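Uncharacterized protein (Xanthomonas axonopodis pv. citri, PDB 3OV5) is VirB7, a type IV secretion system component whose globular N0-like domain probably serves the outer-membrane part of the secretion channel. Local coordinates at residues 51-54 and 55-59; 7-10 and 11-14. All coordinates share one frame; numbering follows the deposited sequence.

Both contacts are local and belong to one small globular domain of the N0 kind, the fold also found in outer membrane transport proteins. Contact 2 comes first along the chain. It is the turn that leads from strand 6-7 into helix 15-24. Contact 1 follows later and forms the first turns of helix 52-63, just after strand 48-49. Strands 6-7 and 48-49 pair antiparallel, so each contact adjoins one strand of the same small sheet. Contacts 1 and 2 lie about 15 Å apart, centre to centre. Their nearest atoms are about 6 Å apart and do not touch. Trp-22 of helix 15-24 connects them: its side chain packs on Ala-55, and its NE1 bonds Gln-7 O.

Contact 1: residues 51-54 and 55-59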
loop_
_atom_site.group_PDB
_atom_site.type_symbol
_atom_site.label_atom_id
_atom_site.label_comp_id
_atom_site.label_asym_id
_atom_site.label_seq_id
_atom_site.Cartn_x
_atom_site.Cartn_y
_atom_site.Cartn_z
ATOM N N SER A 51 3.541 -11.980 -2.069
ATOM C CA SER A 51 4.758 -11.169 -2.032
ATOM C C SER A 51 4.454 -9.749 -1.612
ATOM O O SER A 51 3.752 -9.038 -2.335
ATOM C CB SER A 51 5.371 -11.164 -3.424
ATOM O OG SER A 51 6.382 -10.170 -3.524
ATOM N N VAL A 52 4.988 -9.332 -0.472
ATOM C CA VAL A 52 4.789 -7.944 -0.068
ATOM C C VAL A 52 5.427 -6.982 -1.055
ATOM O O VAL A 52 4.902 -5.889 -1.303
ATOM C CB VAL A 52 5.234 -7.695 1.392
ATOM C CG1 VAL A 52 6.767 -7.743 1.573
ATOM C CG2 VAL A 52 4.631 -6.405 1.907
ATOM N N GLN A 53 6.571 -7.360 -1.639
ATOM C CA GLN A 53 7.198 -6.499 -2.646
ATOM C C GLN A 53 6.264 -6.327 -3.835
ATOM O O GLN A 53 6.064 -5.197 -4.330
ATOM C CB GLN A 53 8.521 -7.104 -3.105
ATOM C CG GLN A 53 9.192 -6.403 -4.258
ATOM C CD GLN A 53 9.621 -4.990 -3.965
ATOM O OE1 GLN A 53 9.690 -4.542 -2.809
ATOM N NE2 GLN A 53 9.948 -4.244 -5.054
ATOM N N GLN A 54 5.697 -7.419 -4.348
ATOM C CA GLN A 54 4.798 -7.317 -5.487
ATOM C C GLN A 54 3.582 -6.475 -5.114
ATOM O O GLN A 54 3.143 -5.632 -5.899
ATOM C CB GLN A 54 4.391 -8.698 -5.985
ATOM C CG GLN A 54 3.524 -8.606 -7.237
ATOM C CD GLN A 54 3.122 -9.962 -7.754
ATOM O OE1 GLN A 54 3.954 -10.881 -7.814
ATOM N NE2 GLN A 54 1.839 -10.125 -8.108
ATOM N N ALA A 55 2.998 -6.720 -3.933
ATOM C CA ALA A 55 1.776 -6.032 -3.536
ATOM C C ALA A 55 2.012 -4.549 -3.393
ATOM O O ALA A 55 1.237 -3.722 -3.871
ATOM C CB ALA A 55 1.228 -6.617 -2.238
ATOM N N ALA A 56 3.086 -4.178 -2.679
ATOM C CA ALA A 56 3.396 -2.772 -2.474
ATOM C C ALA A 56 3.635 -2.085 -3.811
ATOM O O ALA A 56 3.221 -0.939 -4.028
ATOM C CB ALA A 56 4.622 -2.628 -1.588
ATOM N N THR A 57 4.326 -2.771 -4.715
ATOM C CA THR A 57 4.683 -2.226 -6.033
ATOM C C THR A 57 3.438 -2.068 -6.921
ATOM O O THR A 57 3.255 -1.040 -7.592
ATOM C CB THR A 57 5.768 -3.101 -6.660
ATOM O OG1 THR A 57 6.901 -3.078 -5.766
ATOM C CG2 THR A 57 6.206 -2.613 -8.010
ATOM N N GLU A 58 2.549 -3.064 -6.913
ATOM C CA GLU A 58 1.281 -2.923 -7.632
ATOM C C GLU A 58 0.510 -1.728 -7.097
ATOM O O GLU A 58 -0.057 -0.936 -7.862
ATOM C CB GLU A 58 0.425 -4.175 -7.504
ATOM C CG GLU A 58 0.948 -5.388 -8.245
ATOM C CD GLU A 58 -0.063 -6.526 -8.234
ATOM O OE1 GLU A 58 -1.172 -6.303 -8.755
ATOM O OE2 GLU A 58 0.257 -7.626 -7.727
ATOM N N LEU A 59 0.452 -1.618 -5.777
ATOM C CA LEU A 59 -0.277 -0.518 -5.153
ATOM C C LEU A 59 0.335 0.828 -5.512
ATOM O O LEU A 59 -0.373 1.815 -5.784
ATOM C CB LEU A 59 -0.337 -0.735 -3.662
ATOM C CG LEU A 59 -1.267 0.190 -2.882
ATOM C CD1 LEU A 59 -2.708 0.038 -3.341
ATOM C CD2 LEU A 59 -1.134 -0.101 -1.395
#
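Gln-54 and Glu-58 lie side by side on one flank of helix 52-63 and point the same way. Glu-58 can be followed outward. Glu-58 CB sits 3.5 Å from Gln-54 O. CG comes nearer to that oxygen, because chi1 of -70° sets it beside the backbone N. The chain then runs on extended, and Glu-58 OE2 accepts from Gln-54 NE2 at 3.0 Å. The bond is nearly straight, with an N-H...O angle of 168°. NE2 meets OE2 on the anti side, 34° out of the carboxylate plane, while OE2 lies in the amide plane of Gln-54. Glu-58 OE2 also rests 3.4 Å from Gln-54 CG.

Thr-57 turns its hydroxyl back along the helix. Thr-57 OG1 donates to Gln-53 O at 2.7 Å, while Thr-57 N bonds the same oxygen from the opposite face of its plane. Glu-58 and Thr-57 each have a second conformer; these side-chain bonds belong to the one described. Ser-51 is the N-cap: Ser-51 OG accepts from Gln-54 N at 3.0 Å.

The buried methyl groups of Ala-55 and Ala-56 face the neighbouring elements. Ala-55 packs on Trp-22 of helix 15-24 and Thr-49 of strand 48-49, and Ala-56 lies against Val-70 and Val-72 of strand 68-73.

Contact 2: residues 7-10 and 11-14; sequences QATP and MDGT
Thr-9 and Asp-12 close a type I beta turn, with Pro-10 and Met-11 at its two central positions. The turn belongs to the loop between strand 6-7 and helix 15-24. Asp-12 N donates to Thr-9 O at 3.0 Å, the i+3 to i bond that closes the turn. The donor sits above the carbonyl plane, 50° out of it.

The carboxylate of Asp-12 ties the two residues together a second time, through the amide and the hydroxyl of Thr-9. Asp-12 has chi1 of -53°, which puts its carboxylate beside its own backbone N and brings OD1 back toward Thr-9. There OD1 accepts twice. Thr-9 N reaches Asp-12 OD1 at 2.8 Å, on the anti side and somewhat out of the carboxylate plane. Thr-9 OG1 reaches Asp-12 OD1 at 2.9 Å, far above the plane. Both donors come from the same face. Thr-9 achieves this with OG1 set between its backbone N and carbonyl carbon, chi1 69°, so that hydroxyl and amide face the acid together. The two side chains meet at a slant.

Thr-9 OG1 also receives a weak bond from Met-11 N at 3.4 Å. Met-11 CB lies close to this hydroxyl, but the rest of its chain extends away from the turn.

Asp-12 is buried, and its OD1 has a further partner in a salt bridge to Arg-21 of helix 15-24. That charge probably helps stabilise the ionised acid and pins the turn to the helix. Thr-14 is the N-cap of that helix.

A water spans the two turn-closing residues, donating to Thr-9 O at 2.9 Å and to Asp-12 O at 2.8 Å.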
loop_
_atom_site.group_PDB
_atom_site.type_symbol
_atom_site.label_atom_id
_atom_site.label_comp_id
_atom_site.label_asym_id
_atom_site.label_seq_id
_atom_site.Cartn_x
_atom_site.Cartn_y
_atom_site.Cartn_z
ATOM N N GLN A 7 -3.980 -8.250 -0.263
ATOM C CA GLN A 7 -5.120 -7.911 -1.100
ATOM C C GLN A 7 -5.967 -6.888 -0.379
ATOM O O GLN A 7 -5.837 -6.721 0.847
ATOM C CB GLN A 7 -5.957 -9.148 -1.444
ATOM C CG GLN A 7 -6.534 -9.814 -0.208
ATOM C CD GLN A 7 -7.427 -10.986 -0.530
ATOM O OE1 GLN A 7 -7.897 -11.185 -1.641
ATOM N NE2 GLN A 7 -7.682 -11.790 0.482
ATOM N N ALA A 8 -6.884 -6.257 -1.107
ATOM C CA ALA A 8 -7.965 -5.529 -0.468
ATOM C C ALA A 8 -9.039 -6.521 -0.037
ATOM O O ALA A 8 -9.276 -7.532 -0.699
ATOM C CB ALA A 8 -8.565 -4.493 -1.421
ATOM N N THR A 9 -9.684 -6.220 1.083
ATOM C CA THR A 9 -10.740 -7.067 1.617
ATOM C C THR A 9 -11.907 -6.211 1.998
ATOM O O THR A 9 -11.792 -5.003 2.024
ATOM C CB THR A 9 -10.284 -7.815 2.858
ATOM O OG1 THR A 9 -10.111 -6.898 3.954
ATOM C CG2 THR A 9 -9.057 -8.611 2.591
ATOM N N PRO A 10 -13.062 -6.844 2.297
ATOM C CA PRO A 10 -14.225 -6.060 2.721
ATOM C C PRO A 10 -13.964 -5.101 3.893
ATOM O O PRO A 10 -14.581 -4.057 3.972
ATOM C CB PRO A 10 -15.258 -7.142 3.111
ATOM C CG PRO A 10 -14.954 -8.261 2.208
ATOM C CD PRO A 10 -13.432 -8.277 2.201
ATOM N N MET A 11 -13.013 -5.422 4.758
ATOM C CA MET A 11 -12.674 -4.606 5.910
ATOM C C MET A 11 -12.036 -3.262 5.544
ATOM O O MET A 11 -12.050 -2.304 6.335
ATOM C CB MET A 11 -11.683 -5.402 6.823
ATOM C CG MET A 11 -11.286 -4.733 8.042
ATOM S SD MET A 11 -10.340 -5.979 8.849
ATOM C CE MET A 11 -9.674 -4.875 10.092
ATOM N N ASP A 12 -11.382 -3.212 4.383
ATOM C CA ASP A 12 -10.498 -2.110 4.051
ATOM C C ASP A 12 -11.256 -1.127 3.165
ATOM O O ASP A 12 -11.729 -1.455 2.063
ATOM C CB ASP A 12 -9.334 -2.604 3.225
ATOM C CG ASP A 12 -8.598 -3.749 3.848
ATOM O OD1 ASP A 12 -8.398 -4.724 3.106
ATOM O OD2 ASP A 12 -8.212 -3.674 5.045
ATOM N N GLY A 13 -11.374 0.092 3.639
ATOM C CA GLY A 13 -12.023 1.154 2.836
ATOM C C GLY A 13 -11.075 2.141 2.177
ATOM O O GLY A 13 -11.443 2.784 1.176
ATOM N N THR A 14 -9.880 2.308 2.750
ATOM C CA THR A 14 -9.000 3.349 2.285
ATOM C C THR A 14 -7.595 2.833 2.127
ATOM O O THR A 14 -7.230 1.766 2.658
ATOM C CB THR A 14 -8.961 4.565 3.247
ATOM O OG1 THR A 14 -8.182 4.224 4.406
ATOM C CG2 THR A 14 -10.354 5.023 3.688
HETATM O O HOH W 1 -11.941 -3.053 -0.181
#